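Local coordinates for HNH homing endonuclease (Bacillus phage SPO1, PDB 1U3E), which probably cuts DNA as an HNH-type homing endonuclease in intron homing, and here is bound to DNA with a manganese ion, at residues P122-P128 and G165-K171. Numbering follows the deposited sequence.
Sequences PIIVISP and GYTFRYK. With EDO (1,2-ethanediol), chain O; nucleotides of chain A.
Strands 123-126 and 167-170 run antiparallel, their axes 4.6 Å apart at closest approach and 155° between their directions, with Ile124-Arg169 and Ile126-Thr167 as hydrogen-bonded pairs and Val125-Phe168 as a non-hydrogen-bonded pair between them. Ile124 N donates to Arg169 O at 2.7 Å and Arg169 N returns a bond to Ile124 O; Ile126 N reaches Thr167 O at 3.2 Å, while the reverse bond is weak. Past the strand ends, Lys171 N gives Pro122 O an almost straight N-H...O bond, accepted through the carbonyl, a role proline can still fill without an amide hydrogen.

Beta-branched residues suit this extended backbone, and alternation sends them to two faces. On one, Val125 lies beside Phe168, pointing the same way; its CG1, anti to the backbone N (chi1 -171°), comes 3.7 Å from Phe168 CE2 and 3.6 Å from Tyr166 CD2, this one methyl touching both rings and approaching each obliquely. On the other face, Ile126 CB meets the methyl CG2 of Thr167 at 3.6 Å, whereas Thr167 OG1 is hydrogen-bonded to Ile161 O. There too, Ile124 CD1 packs on Lys171 CG at 3.7 Å: the lysine supplies aliphatic carbon to the contact while its NZ forms a salt bridge with Glu134. Gly165 has a positive phi of 85°, a region that glycine enters readily, and the ring of Pro128 rests against its carbonyl.

Tyr170 extends to the DNA, where its OH makes a weak hydrogen bond to OP2 of DT24 of chain A. Strand 123-126 is central in a three-stranded antiparallel sheet, bonded on its other edge to strand 132-135; Ile123 and Val125 pack on helix 138-145, and Phe168 on Val155 of helix 149-157, setting the sheet against both helices, consistent with the helix-turn-helix character of this NUMOD-like, DNA-binding domain.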
# COMPACT_ATOMS: atom_id res chain seq x y z
N PRO D 122 15.12 -7.71 -20.81
CA PRO D 122 15.66 -7.77 -22.16
C PRO D 122 16.89 -8.65 -22.15
O PRO D 122 17.73 -8.54 -21.27
CB PRO D 122 16.00 -6.31 -22.46
CG PRO D 122 14.98 -5.58 -21.68
CD PRO D 122 15.02 -6.30 -20.37
N ILE D 123 16.99 -9.52 -23.14
CA ILE D 123 18.11 -10.44 -23.22
C ILE D 123 18.78 -10.31 -24.58
O ILE D 123 18.21 -9.76 -25.52
CB ILE D 123 17.64 -11.88 -23.09
CG1 ILE D 123 16.74 -12.22 -24.27
CG2 ILE D 123 16.88 -12.07 -21.78
CD1 ILE D 123 16.35 -13.64 -24.35
N ILE D 124 19.99 -10.84 -24.68
CA ILE D 124 20.71 -10.82 -25.94
C ILE D 124 21.01 -12.25 -26.38
O ILE D 124 21.57 -13.05 -25.63
CB ILE D 124 22.01 -10.00 -25.81
CG1 ILE D 124 21.67 -8.52 -25.68
CG2 ILE D 124 22.89 -10.20 -27.01
CD1 ILE D 124 22.86 -7.66 -25.37
N VAL D 125 20.61 -12.58 -27.60
CA VAL D 125 20.86 -13.91 -28.14
C VAL D 125 22.12 -13.91 -28.99
O VAL D 125 22.40 -12.94 -29.70
CB VAL D 125 19.68 -14.40 -29.01
CG1 VAL D 125 19.85 -15.87 -29.37
CG2 VAL D 125 18.38 -14.19 -28.29
N ILE D 126 22.88 -15.00 -28.92
CA ILE D 126 24.07 -15.13 -29.73
C ILE D 126 23.90 -16.40 -30.55
O ILE D 126 23.78 -17.48 -30.00
CB ILE D 126 25.36 -15.23 -28.88
CG1 ILE D 126 25.65 -13.91 -28.19
CG2 ILE D 126 26.55 -15.58 -29.75
CD1 ILE D 126 24.73 -13.62 -27.08
N SER D 127 23.88 -16.26 -31.87
CA SER D 127 23.73 -17.39 -32.77
C SER D 127 25.03 -18.16 -32.86
O SER D 127 26.10 -17.64 -32.52
CB SER D 127 23.35 -16.92 -34.18
OG SER D 127 22.10 -16.27 -34.19
N PRO D 128 24.96 -19.41 -33.33
CA PRO D 128 26.16 -20.24 -33.47
C PRO D 128 27.11 -19.60 -34.47
O PRO D 128 28.32 -19.79 -34.41
CB PRO D 128 25.60 -21.56 -33.96
CG PRO D 128 24.23 -21.60 -33.34
CD PRO D 128 23.75 -20.20 -33.61
N GLY D 165 22.39 -24.62 -29.47
CA GLY D 165 23.43 -23.93 -30.22
C GLY D 165 23.60 -22.45 -29.87
O GLY D 165 24.67 -21.88 -30.11
N TYR D 166 22.56 -21.83 -29.31
CA TYR D 166 22.67 -20.43 -28.95
C TYR D 166 23.15 -20.34 -27.51
O TYR D 166 23.28 -21.35 -26.83
CB TYR D 166 21.32 -19.70 -29.07
CG TYR D 166 20.52 -19.91 -30.33
CD1 TYR D 166 19.81 -21.09 -30.56
CD2 TYR D 166 20.41 -18.92 -31.28
CE1 TYR D 166 19.01 -21.25 -31.68
CE2 TYR D 166 19.61 -19.06 -32.42
CZ TYR D 166 18.90 -20.22 -32.60
OH TYR D 166 18.08 -20.37 -33.69
N THR D 167 23.40 -19.14 -27.09
CA THR D 167 23.81 -18.82 -25.74
C THR D 167 23.09 -17.52 -25.43
O THR D 167 22.64 -16.84 -26.35
CB THR D 167 25.33 -18.69 -25.58
OG1 THR D 167 25.71 -18.95 -24.22
CG2 THR D 167 25.79 -17.30 -25.97
N PHE D 168 22.97 -17.15 -24.16
CA PHE D 168 22.24 -15.96 -23.81
C PHE D 168 22.91 -15.15 -22.73
O PHE D 168 23.61 -15.70 -21.89
CB PHE D 168 20.81 -16.33 -23.46
CG PHE D 168 20.22 -17.33 -24.42
CD1 PHE D 168 20.51 -18.69 -24.28
CD2 PHE D 168 19.43 -16.93 -25.50
CE1 PHE D 168 20.00 -19.61 -25.19
CE2 PHE D 168 18.92 -17.83 -26.41
CZ PHE D 168 19.22 -19.19 -26.26
N ARG D 169 22.68 -13.84 -22.75
CA ARG D 169 23.24 -12.93 -21.77
C ARG D 169 22.28 -11.76 -21.64
O ARG D 169 21.71 -11.33 -22.64
CB ARG D 169 24.62 -12.45 -22.20
CG ARG D 169 25.61 -13.54 -22.52
CD ARG D 169 25.91 -14.39 -21.30
NE ARG D 169 25.74 -15.81 -21.58
CZ ARG D 169 26.74 -16.65 -21.86
NH1 ARG D 169 27.97 -16.21 -21.88
NH2 ARG D 169 26.50 -17.93 -22.13
N TYR D 170 22.08 -11.26 -20.43
CA TYR D 170 21.15 -10.14 -20.22
C TYR D 170 21.64 -8.83 -20.81
O TYR D 170 22.84 -8.59 -20.91
CB TYR D 170 20.92 -9.90 -18.73
CG TYR D 170 20.42 -11.09 -17.97
CD1 TYR D 170 21.30 -11.95 -17.33
CD2 TYR D 170 19.05 -11.34 -17.85
CE1 TYR D 170 20.84 -13.01 -16.57
CE2 TYR D 170 18.58 -12.39 -17.10
CZ TYR D 170 19.47 -13.22 -16.46
OH TYR D 170 18.97 -14.23 -15.66
N LYS D 171 20.70 -7.99 -21.20
CA LYS D 171 21.06 -6.70 -21.74
C LYS D 171 21.09 -5.80 -20.52
O LYS D 171 20.05 -5.51 -19.94
CB LYS D 171 20.00 -6.21 -22.72
CG LYS D 171 20.52 -5.23 -23.75
CD LYS D 171 21.31 -4.09 -23.12
CE LYS D 171 22.01 -3.23 -24.18
NZ LYS D 171 21.05 -2.57 -25.11
C1 EDO O . 30.86 -19.22 -31.96
O1 EDO O . 30.49 -19.27 -33.37
C2 EDO O . 30.24 -17.98 -31.28
O2 EDO O . 30.74 -16.78 -31.93
P DT A 24 15.29 -14.42 -14.68
OP1 DT A 24 16.12 -13.41 -13.97
OP2 DT A 24 15.60 -14.79 -16.07
O5' DT A 24 15.30 -15.73 -13.81
C5' DT A 24 14.10 -16.43 -13.62
C4' DT A 24 14.14 -17.18 -12.32
O4' DT A 24 12.88 -17.87 -12.25
C3' DT A 24 15.21 -18.26 -12.35
O3' DT A 24 15.80 -18.51 -11.07
C2' DT A 24 14.48 -19.45 -12.94
C1' DT A 24 13.06 -19.26 -12.44
N1 DT A 24 12.03 -19.73 -13.38
C2 DT A 24 11.12 -20.63 -12.91
O2 DT A 24 11.08 -21.00 -11.74
N3 DT A 24 10.23 -21.09 -13.84
C4 DT A 24 10.16 -20.75 -15.18
O4 DT A 24 9.30 -21.25 -15.90
C5 DT A 24 11.14 -19.78 -15.60
C7 DT A 24 11.15 -19.34 -17.03
C6 DT A 24 12.01 -19.31 -14.69